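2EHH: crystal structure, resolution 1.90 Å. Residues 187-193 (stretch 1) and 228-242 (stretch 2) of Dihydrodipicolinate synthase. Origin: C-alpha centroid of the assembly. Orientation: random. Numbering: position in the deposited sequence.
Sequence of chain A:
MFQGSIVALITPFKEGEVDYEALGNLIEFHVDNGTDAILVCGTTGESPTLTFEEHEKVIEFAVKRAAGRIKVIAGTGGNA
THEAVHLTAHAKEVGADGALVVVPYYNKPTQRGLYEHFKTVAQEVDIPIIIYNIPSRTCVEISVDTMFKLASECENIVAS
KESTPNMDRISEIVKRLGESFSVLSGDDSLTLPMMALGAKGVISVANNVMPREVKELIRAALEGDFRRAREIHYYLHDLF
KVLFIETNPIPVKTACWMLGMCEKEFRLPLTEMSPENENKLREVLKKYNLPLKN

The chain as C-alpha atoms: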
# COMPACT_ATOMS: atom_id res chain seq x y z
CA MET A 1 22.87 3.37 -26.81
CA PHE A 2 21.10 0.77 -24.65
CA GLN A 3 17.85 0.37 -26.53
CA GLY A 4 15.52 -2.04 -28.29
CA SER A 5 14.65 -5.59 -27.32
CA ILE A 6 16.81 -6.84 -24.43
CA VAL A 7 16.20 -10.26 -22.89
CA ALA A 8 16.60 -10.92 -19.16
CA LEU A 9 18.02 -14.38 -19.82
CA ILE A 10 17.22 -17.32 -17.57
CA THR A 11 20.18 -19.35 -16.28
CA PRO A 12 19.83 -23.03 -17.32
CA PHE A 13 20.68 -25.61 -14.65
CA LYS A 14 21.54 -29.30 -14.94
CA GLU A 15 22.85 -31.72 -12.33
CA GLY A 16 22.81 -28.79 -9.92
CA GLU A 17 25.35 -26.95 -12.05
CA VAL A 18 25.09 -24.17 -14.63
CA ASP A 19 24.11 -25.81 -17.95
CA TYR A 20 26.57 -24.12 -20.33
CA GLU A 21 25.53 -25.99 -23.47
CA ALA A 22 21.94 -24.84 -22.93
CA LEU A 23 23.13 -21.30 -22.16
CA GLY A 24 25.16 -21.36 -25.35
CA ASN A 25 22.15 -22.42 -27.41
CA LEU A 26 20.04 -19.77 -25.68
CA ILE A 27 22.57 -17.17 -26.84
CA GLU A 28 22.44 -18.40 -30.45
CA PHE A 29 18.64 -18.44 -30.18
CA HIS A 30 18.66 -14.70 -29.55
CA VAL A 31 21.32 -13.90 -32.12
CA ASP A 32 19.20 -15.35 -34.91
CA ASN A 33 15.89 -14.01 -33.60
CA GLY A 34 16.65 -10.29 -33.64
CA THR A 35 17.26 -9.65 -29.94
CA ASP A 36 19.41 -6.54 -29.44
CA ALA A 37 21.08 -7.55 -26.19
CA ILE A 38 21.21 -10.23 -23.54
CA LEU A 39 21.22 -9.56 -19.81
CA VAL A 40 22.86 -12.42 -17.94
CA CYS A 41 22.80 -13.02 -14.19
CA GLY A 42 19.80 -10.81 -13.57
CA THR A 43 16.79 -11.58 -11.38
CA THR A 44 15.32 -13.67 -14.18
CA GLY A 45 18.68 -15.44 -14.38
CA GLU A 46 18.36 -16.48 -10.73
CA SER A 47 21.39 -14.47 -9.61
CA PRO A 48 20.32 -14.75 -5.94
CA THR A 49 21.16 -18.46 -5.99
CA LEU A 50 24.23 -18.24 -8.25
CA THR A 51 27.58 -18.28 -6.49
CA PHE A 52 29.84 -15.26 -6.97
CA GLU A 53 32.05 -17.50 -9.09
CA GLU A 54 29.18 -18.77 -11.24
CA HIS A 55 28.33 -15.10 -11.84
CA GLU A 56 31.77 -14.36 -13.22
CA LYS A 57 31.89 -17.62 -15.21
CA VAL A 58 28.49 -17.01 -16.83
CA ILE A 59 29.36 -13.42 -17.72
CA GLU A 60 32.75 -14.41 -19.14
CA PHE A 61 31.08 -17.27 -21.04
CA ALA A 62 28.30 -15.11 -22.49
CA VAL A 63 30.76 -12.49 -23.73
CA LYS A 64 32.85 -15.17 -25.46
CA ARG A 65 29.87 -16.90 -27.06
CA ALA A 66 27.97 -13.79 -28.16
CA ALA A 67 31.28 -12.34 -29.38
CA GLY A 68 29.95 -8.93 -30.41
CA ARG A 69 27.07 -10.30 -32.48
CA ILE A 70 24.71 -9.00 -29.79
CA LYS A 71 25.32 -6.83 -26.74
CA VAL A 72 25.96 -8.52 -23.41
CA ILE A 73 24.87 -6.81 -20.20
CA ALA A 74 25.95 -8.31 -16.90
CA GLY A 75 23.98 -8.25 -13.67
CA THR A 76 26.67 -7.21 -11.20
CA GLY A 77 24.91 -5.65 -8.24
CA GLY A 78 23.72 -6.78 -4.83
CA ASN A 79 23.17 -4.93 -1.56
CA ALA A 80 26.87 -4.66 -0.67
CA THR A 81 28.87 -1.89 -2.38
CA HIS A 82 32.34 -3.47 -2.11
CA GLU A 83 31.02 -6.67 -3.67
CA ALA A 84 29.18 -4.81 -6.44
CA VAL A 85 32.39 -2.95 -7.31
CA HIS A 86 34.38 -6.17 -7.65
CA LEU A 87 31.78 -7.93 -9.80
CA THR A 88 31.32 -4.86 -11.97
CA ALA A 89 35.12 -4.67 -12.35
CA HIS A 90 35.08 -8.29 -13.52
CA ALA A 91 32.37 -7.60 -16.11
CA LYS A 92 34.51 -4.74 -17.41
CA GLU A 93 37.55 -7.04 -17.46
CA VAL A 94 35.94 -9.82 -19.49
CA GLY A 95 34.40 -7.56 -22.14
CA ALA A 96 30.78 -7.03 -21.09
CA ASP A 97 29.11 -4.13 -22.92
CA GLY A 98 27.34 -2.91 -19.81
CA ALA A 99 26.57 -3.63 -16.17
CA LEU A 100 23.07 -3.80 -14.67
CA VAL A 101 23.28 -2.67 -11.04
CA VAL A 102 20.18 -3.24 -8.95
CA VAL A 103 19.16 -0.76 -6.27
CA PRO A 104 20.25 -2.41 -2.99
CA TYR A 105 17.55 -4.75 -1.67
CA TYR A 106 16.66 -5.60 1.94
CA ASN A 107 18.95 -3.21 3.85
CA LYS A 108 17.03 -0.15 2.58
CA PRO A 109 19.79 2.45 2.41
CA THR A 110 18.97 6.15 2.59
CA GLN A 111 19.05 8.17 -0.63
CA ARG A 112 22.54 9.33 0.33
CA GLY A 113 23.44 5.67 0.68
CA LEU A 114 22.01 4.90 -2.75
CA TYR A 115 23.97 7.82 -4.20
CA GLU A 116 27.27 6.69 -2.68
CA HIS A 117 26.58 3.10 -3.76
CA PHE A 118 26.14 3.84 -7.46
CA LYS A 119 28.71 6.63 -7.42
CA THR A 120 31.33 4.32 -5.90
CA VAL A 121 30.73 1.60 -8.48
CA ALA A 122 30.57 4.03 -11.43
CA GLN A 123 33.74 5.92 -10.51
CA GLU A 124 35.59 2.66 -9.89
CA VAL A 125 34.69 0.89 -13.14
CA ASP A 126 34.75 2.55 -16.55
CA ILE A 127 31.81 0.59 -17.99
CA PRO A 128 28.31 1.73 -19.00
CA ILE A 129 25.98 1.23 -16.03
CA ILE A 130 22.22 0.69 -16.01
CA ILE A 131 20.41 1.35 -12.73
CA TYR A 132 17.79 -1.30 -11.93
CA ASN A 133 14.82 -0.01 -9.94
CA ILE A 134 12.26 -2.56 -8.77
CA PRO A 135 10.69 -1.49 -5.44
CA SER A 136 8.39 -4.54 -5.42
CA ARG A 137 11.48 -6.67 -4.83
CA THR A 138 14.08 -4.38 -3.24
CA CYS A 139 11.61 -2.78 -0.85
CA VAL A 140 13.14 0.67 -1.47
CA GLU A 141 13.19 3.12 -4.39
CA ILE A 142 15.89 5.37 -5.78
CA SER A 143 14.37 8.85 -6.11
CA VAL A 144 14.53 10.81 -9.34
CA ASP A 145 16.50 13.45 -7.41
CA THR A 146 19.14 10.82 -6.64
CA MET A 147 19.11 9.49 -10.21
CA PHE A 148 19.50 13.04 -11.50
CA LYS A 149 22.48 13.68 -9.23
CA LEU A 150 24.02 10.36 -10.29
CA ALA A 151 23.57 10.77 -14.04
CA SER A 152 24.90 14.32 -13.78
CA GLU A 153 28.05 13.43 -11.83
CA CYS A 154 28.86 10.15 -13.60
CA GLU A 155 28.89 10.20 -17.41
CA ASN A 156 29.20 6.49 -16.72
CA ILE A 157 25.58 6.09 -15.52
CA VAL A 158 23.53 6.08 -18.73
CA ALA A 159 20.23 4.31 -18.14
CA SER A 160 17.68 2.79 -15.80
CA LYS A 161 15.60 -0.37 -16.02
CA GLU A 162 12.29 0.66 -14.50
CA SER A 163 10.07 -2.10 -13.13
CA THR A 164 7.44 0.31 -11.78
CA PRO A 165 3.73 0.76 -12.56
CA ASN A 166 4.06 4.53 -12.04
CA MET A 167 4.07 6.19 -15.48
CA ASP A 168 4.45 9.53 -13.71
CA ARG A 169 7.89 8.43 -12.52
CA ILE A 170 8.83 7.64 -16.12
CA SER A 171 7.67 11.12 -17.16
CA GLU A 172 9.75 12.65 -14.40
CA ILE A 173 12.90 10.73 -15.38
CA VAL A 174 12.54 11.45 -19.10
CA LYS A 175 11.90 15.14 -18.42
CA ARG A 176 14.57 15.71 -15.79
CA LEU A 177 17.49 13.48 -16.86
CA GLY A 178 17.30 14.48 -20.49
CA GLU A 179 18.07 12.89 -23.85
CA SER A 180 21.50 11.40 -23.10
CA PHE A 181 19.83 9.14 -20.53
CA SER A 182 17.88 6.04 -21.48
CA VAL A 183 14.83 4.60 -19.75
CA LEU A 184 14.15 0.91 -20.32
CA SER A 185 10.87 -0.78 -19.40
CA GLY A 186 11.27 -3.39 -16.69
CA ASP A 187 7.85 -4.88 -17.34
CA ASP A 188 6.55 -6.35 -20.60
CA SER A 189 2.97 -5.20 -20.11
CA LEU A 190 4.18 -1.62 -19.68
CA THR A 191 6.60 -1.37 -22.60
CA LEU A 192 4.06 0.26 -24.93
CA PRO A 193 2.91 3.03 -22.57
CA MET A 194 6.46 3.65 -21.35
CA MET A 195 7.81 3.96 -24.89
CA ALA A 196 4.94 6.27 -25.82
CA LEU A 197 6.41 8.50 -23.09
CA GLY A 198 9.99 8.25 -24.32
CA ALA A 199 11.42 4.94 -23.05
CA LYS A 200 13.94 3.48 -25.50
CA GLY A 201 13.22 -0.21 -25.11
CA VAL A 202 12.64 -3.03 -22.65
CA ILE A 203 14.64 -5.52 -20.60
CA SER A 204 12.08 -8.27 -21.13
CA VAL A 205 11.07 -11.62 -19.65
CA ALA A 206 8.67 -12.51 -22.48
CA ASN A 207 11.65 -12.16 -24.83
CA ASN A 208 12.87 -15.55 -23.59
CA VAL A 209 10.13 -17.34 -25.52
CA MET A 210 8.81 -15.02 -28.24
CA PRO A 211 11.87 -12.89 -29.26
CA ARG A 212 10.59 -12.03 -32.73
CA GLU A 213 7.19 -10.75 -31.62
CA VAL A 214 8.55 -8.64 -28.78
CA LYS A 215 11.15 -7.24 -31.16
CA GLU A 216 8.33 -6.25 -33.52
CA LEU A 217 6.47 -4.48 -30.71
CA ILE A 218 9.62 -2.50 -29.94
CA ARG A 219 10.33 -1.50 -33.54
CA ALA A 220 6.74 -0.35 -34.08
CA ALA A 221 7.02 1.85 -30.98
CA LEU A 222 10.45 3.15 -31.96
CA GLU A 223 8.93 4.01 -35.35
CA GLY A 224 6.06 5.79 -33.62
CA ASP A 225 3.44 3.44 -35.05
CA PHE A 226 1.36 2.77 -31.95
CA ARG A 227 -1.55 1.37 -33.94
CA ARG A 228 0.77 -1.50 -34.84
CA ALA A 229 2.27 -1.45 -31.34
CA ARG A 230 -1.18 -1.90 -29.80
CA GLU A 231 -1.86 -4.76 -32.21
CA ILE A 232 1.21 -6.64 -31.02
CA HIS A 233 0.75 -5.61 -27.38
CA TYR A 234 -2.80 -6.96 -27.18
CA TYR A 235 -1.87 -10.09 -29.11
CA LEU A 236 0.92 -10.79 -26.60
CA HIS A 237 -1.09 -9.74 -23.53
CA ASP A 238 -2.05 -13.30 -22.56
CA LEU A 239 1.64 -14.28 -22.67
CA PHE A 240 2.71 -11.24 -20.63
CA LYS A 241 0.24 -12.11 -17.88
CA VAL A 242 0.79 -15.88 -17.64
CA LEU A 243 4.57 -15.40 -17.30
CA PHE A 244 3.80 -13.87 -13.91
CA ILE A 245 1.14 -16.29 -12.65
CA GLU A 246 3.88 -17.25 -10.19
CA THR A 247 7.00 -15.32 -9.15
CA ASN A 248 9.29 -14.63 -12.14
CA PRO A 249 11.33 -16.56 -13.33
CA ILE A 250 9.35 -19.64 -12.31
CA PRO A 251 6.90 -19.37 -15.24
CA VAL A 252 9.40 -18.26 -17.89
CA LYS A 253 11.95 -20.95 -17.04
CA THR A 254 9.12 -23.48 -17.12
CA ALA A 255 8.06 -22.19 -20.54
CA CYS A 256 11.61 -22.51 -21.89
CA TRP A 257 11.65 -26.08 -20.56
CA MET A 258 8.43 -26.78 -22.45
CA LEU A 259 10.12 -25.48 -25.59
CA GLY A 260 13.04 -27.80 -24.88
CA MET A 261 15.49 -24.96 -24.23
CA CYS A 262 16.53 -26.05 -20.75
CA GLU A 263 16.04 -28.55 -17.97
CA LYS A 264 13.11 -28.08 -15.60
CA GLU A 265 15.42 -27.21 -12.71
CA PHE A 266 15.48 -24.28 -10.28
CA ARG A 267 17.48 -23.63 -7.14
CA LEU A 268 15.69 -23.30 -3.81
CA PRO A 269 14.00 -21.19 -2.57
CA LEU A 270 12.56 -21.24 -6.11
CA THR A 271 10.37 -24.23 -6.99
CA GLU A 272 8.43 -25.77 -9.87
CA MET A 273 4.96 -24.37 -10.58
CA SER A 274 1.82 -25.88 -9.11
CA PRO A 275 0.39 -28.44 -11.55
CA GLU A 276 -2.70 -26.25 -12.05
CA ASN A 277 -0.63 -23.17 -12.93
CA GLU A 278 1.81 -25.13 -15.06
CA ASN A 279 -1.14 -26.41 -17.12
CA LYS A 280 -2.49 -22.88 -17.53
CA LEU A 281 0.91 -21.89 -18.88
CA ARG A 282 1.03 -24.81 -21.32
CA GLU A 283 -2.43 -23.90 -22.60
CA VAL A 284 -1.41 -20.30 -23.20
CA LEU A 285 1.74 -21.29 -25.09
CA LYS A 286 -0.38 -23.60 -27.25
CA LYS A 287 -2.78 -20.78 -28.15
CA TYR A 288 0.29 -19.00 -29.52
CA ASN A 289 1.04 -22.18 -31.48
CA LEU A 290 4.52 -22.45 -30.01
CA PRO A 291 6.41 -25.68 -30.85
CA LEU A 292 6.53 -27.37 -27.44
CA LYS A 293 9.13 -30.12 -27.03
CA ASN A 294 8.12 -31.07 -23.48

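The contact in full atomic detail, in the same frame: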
# COMPACT_ATOMS: atom_id res chain seq x y z
N ASP A 187 9.06 -4.08 -17.38
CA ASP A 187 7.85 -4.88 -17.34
C ASP A 187 7.21 -4.94 -18.72
O ASP A 187 6.85 -3.91 -19.29
CB ASP A 187 6.88 -4.30 -16.31
CG ASP A 187 7.32 -4.58 -14.88
OD1 ASP A 187 7.39 -5.77 -14.49
OD2 ASP A 187 7.61 -3.60 -14.15
N ASP A 188 7.09 -6.15 -19.26
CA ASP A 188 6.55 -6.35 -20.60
C ASP A 188 5.21 -5.69 -20.88
O ASP A 188 5.02 -5.08 -21.94
CB ASP A 188 6.45 -7.85 -20.91
CG ASP A 188 7.81 -8.47 -21.19
OD1 ASP A 188 8.44 -8.08 -22.20
OD2 ASP A 188 8.26 -9.34 -20.41
N SER A 189 4.28 -5.80 -19.94
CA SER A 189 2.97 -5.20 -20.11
C SER A 189 2.99 -3.68 -20.15
O SER A 189 2.02 -3.07 -20.60
CB SER A 189 2.04 -5.65 -18.97
OG SER A 189 1.68 -7.01 -19.13
N LEU A 190 4.09 -3.08 -19.71
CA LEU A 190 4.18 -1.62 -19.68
C LEU A 190 5.10 -1.01 -20.74
O LEU A 190 5.26 0.21 -20.80
CB LEU A 190 4.64 -1.17 -18.29
CG LEU A 190 3.77 -1.70 -17.15
CD1 LEU A 190 4.35 -1.29 -15.80
CD2 LEU A 190 2.35 -1.17 -17.32
N THR A 191 5.70 -1.85 -21.56
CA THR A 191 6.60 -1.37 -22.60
C THR A 191 5.94 -0.34 -23.52
O THR A 191 6.51 0.72 -23.78
CB THR A 191 7.14 -2.54 -23.43
OG1 THR A 191 7.87 -3.42 -22.57
CG2 THR A 191 8.06 -2.03 -24.54
N LEU A 192 4.75 -0.65 -24.02
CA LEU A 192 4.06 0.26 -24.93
C LEU A 192 3.82 1.64 -24.30
O LEU A 192 4.28 2.65 -24.84
CB LEU A 192 2.74 -0.36 -25.40
CG LEU A 192 1.99 0.39 -26.52
CD1 LEU A 192 1.05 -0.57 -27.24
CD2 LEU A 192 1.21 1.57 -25.93
N PRO A 193 3.12 1.71 -23.16
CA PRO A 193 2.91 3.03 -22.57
C PRO A 193 4.20 3.75 -22.19
O PRO A 193 4.30 4.97 -22.31
CB PRO A 193 1.99 2.75 -21.37
CG PRO A 193 2.30 1.30 -21.02
CD PRO A 193 2.43 0.66 -22.38
N ARG A 228 0.15 -0.19 -34.66
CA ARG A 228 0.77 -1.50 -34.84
C ARG A 228 1.27 -2.00 -33.48
O ARG A 228 1.19 -3.19 -33.19
CB ARG A 228 1.93 -1.39 -35.83
CG ARG A 228 2.76 -2.67 -35.97
CD ARG A 228 1.91 -3.86 -36.39
NE ARG A 228 2.75 -5.05 -36.58
CZ ARG A 228 2.28 -6.30 -36.63
NH1 ARG A 228 0.98 -6.53 -36.50
NH2 ARG A 228 3.12 -7.31 -36.79
N ALA A 229 1.78 -1.09 -32.66
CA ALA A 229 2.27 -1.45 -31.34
C ALA A 229 1.13 -2.06 -30.52
O ALA A 229 1.29 -3.10 -29.89
CB ALA A 229 2.84 -0.22 -30.63
N ARG A 230 -0.02 -1.40 -30.53
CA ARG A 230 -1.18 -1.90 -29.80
C ARG A 230 -1.59 -3.28 -30.32
O ARG A 230 -2.01 -4.14 -29.55
CB ARG A 230 -2.38 -0.95 -29.95
CG ARG A 230 -2.32 0.30 -29.08
CD ARG A 230 -3.67 1.02 -29.06
NE ARG A 230 -4.02 1.59 -30.36
CZ ARG A 230 -3.50 2.71 -30.86
NH1 ARG A 230 -2.60 3.41 -30.16
NH2 ARG A 230 -3.87 3.14 -32.06
N GLU A 231 -1.48 -3.48 -31.63
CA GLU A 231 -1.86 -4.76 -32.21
C GLU A 231 -1.01 -5.88 -31.63
O GLU A 231 -1.52 -6.93 -31.25
CB GLU A 231 -1.67 -4.72 -33.73
CG GLU A 231 -2.49 -5.74 -34.47
CD GLU A 231 -2.15 -5.80 -35.95
OE1 GLU A 231 -1.99 -4.72 -36.56
OE2 GLU A 231 -2.04 -6.92 -36.49
N ILE A 232 0.29 -5.65 -31.55
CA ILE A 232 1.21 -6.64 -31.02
C ILE A 232 1.06 -6.78 -29.51
O ILE A 232 1.08 -7.89 -28.98
CB ILE A 232 2.66 -6.26 -31.35
CG1 ILE A 232 2.82 -6.13 -32.87
CG2 ILE A 232 3.62 -7.31 -30.80
CD1 ILE A 232 4.15 -5.54 -33.30
N HIS A 233 0.92 -5.65 -28.83
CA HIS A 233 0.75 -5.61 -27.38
C HIS A 233 -0.45 -6.46 -26.95
O HIS A 233 -0.33 -7.33 -26.10
CB HIS A 233 0.55 -4.16 -26.93
CG HIS A 233 0.12 -4.00 -25.50
ND1 HIS A 233 1.01 -4.03 -24.45
CD2 HIS A 233 -1.10 -3.79 -24.96
CE1 HIS A 233 0.35 -3.84 -23.32
NE2 HIS A 233 -0.93 -3.70 -23.60
N TYR A 234 -1.61 -6.22 -27.56
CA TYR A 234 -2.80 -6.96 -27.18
C TYR A 234 -2.77 -8.42 -27.61
O TYR A 234 -3.43 -9.27 -27.01
CB TYR A 234 -4.05 -6.25 -27.71
CG TYR A 234 -4.35 -5.01 -26.90
CD1 TYR A 234 -4.70 -5.11 -25.56
CD2 TYR A 234 -4.19 -3.74 -27.44
CE1 TYR A 234 -4.88 -3.99 -24.77
CE2 TYR A 234 -4.37 -2.59 -26.66
CZ TYR A 234 -4.71 -2.73 -25.32
OH TYR A 234 -4.86 -1.62 -24.52
N TYR A 235 -1.99 -8.71 -28.64
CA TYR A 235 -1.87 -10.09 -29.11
C TYR A 235 -1.04 -10.85 -28.07
O TYR A 235 -1.36 -11.98 -27.70
CB TYR A 235 -1.18 -10.11 -30.48
CG TYR A 235 -0.71 -11.47 -30.92
CD1 TYR A 235 0.63 -11.84 -30.80
CD2 TYR A 235 -1.61 -12.40 -31.45
CE1 TYR A 235 1.06 -13.11 -31.19
CE2 TYR A 235 -1.18 -13.67 -31.85
CZ TYR A 235 0.15 -14.02 -31.71
OH TYR A 235 0.58 -15.27 -32.09
N LEU A 236 0.01 -10.20 -27.58
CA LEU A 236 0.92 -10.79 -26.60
C LEU A 236 0.48 -10.64 -25.15
O LEU A 236 1.13 -11.17 -24.25
CB LEU A 236 2.30 -10.14 -26.77
CG LEU A 236 3.50 -10.92 -27.32
CD1 LEU A 236 3.08 -11.92 -28.37
CD2 LEU A 236 4.49 -9.92 -27.88
N HIS A 237 -0.63 -9.95 -24.91
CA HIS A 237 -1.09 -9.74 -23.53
C HIS A 237 -1.25 -11.01 -22.71
O HIS A 237 -0.83 -11.06 -21.56
CB HIS A 237 -2.40 -8.94 -23.50
CG HIS A 237 -2.67 -8.31 -22.18
ND1 HIS A 237 -1.85 -7.34 -21.63
CD2 HIS A 237 -3.64 -8.53 -21.26
CE1 HIS A 237 -2.31 -7.00 -20.44
NE2 HIS A 237 -3.39 -7.71 -20.19
N ASP A 238 -1.87 -12.04 -23.29
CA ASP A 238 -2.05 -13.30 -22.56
C ASP A 238 -0.70 -13.89 -22.14
O ASP A 238 -0.58 -14.45 -21.06
CB ASP A 238 -2.82 -14.32 -23.41
CG ASP A 238 -4.30 -14.01 -23.49
OD1 ASP A 238 -4.76 -13.08 -22.79
OD2 ASP A 238 -5.01 -14.69 -24.25
N LEU A 239 0.31 -13.77 -23.00
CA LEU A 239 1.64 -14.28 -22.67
C LEU A 239 2.25 -13.46 -21.54
O LEU A 239 2.80 -14.01 -20.58
CB LEU A 239 2.56 -14.23 -23.89
CG LEU A 239 4.01 -14.67 -23.63
CD1 LEU A 239 4.05 -16.16 -23.31
CD2 LEU A 239 4.87 -14.37 -24.86
N PHE A 240 2.15 -12.14 -21.65
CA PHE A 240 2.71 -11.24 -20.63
C PHE A 240 2.15 -11.55 -19.24
O PHE A 240 2.88 -11.54 -18.25
CB PHE A 240 2.41 -9.77 -20.96
CG PHE A 240 3.14 -9.24 -22.17
CD1 PHE A 240 4.21 -9.94 -22.74
CD2 PHE A 240 2.77 -8.02 -22.73
CE1 PHE A 240 4.90 -9.42 -23.83
CE2 PHE A 240 3.44 -7.50 -23.83
CZ PHE A 240 4.52 -8.20 -24.38
N LYS A 241 0.85 -11.82 -19.17
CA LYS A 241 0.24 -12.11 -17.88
C LYS A 241 0.59 -13.49 -17.31
O LYS A 241 0.96 -13.60 -16.15
CB LYS A 241 -1.28 -11.97 -17.97
CG LYS A 241 -1.75 -10.55 -18.30
CD LYS A 241 -1.12 -9.51 -17.36
CE LYS A 241 -1.54 -9.71 -15.91
NZ LYS A 241 -0.74 -8.86 -14.98
N VAL A 242 0.49 -14.53 -18.13
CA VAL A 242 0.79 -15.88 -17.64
C VAL A 242 2.23 -16.06 -17.16
O VAL A 242 2.50 -16.88 -16.28
CB VAL A 242 0.46 -16.96 -18.71
CG1 VAL A 242 1.54 -17.00 -19.78
CG2 VAL A 242 0.30 -18.32 -18.04
O HOH W 1 3.81 -3.37 -23.83

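This is a small, mostly buried packing contact, in which a turn leading into a helix rests against one side of a longer helix with no direct hydrogen bond between them and one water bridging the two. About 380 Å² is buried, both sides summed.

At one end, Phe-240 points toward the turn and offers a ring face to Asp-188. Asp-188 CB lies 3.6 Å from the centroid of the Phe-240 ring, 15° off the ring normal, a CH-pi contact. The aspartate thus packs through its methylene, while its carboxylate oxygens are hydrogen-bonded elsewhere in the structure. Ser-189 sits beside the same residue, with Ser-189 OG 3.4 Å from Phe-240 CB. Its small side chain fits where the two backbones come close; the CA atoms of Ser-189 and Phe-240 are 6.1 Å apart. Lys-241 points away at CB, but its chain folds back, bringing Lys-241 CD within 4.2 Å of Ser-189 OG.

In the middle, His-233 points toward the turn. Ser-189 O approaches the edge of its ring, 3.3 Å from His-233 CE1. Water 1 joins the stretches here. It donates to Asp-188 O at 2.8 Å, accepts from Leu-192 N at 2.9 Å, and is hydrogen-bonded to His-233 ND1 at 2.9 Å. The imidazole suits this place because its other nitrogen, NE2, is hydrogen-bonded elsewhere in the structure, so both ring nitrogens have polar partners.

At the other end, Leu-192 points toward the long helix and has the largest covered area, 90 Å². Leu-192 CD1 lies 3.8 Å from Ala-229 CB, 3.6 Å from His-233 CB and 3.9 Å from Arg-230 CG. The short alanine side chain lets the leucine methyl reach the backbone, with Leu-192 CD1 3.6 Å from Ala-229 C. Arg-230 contributes aliphatic carbon here.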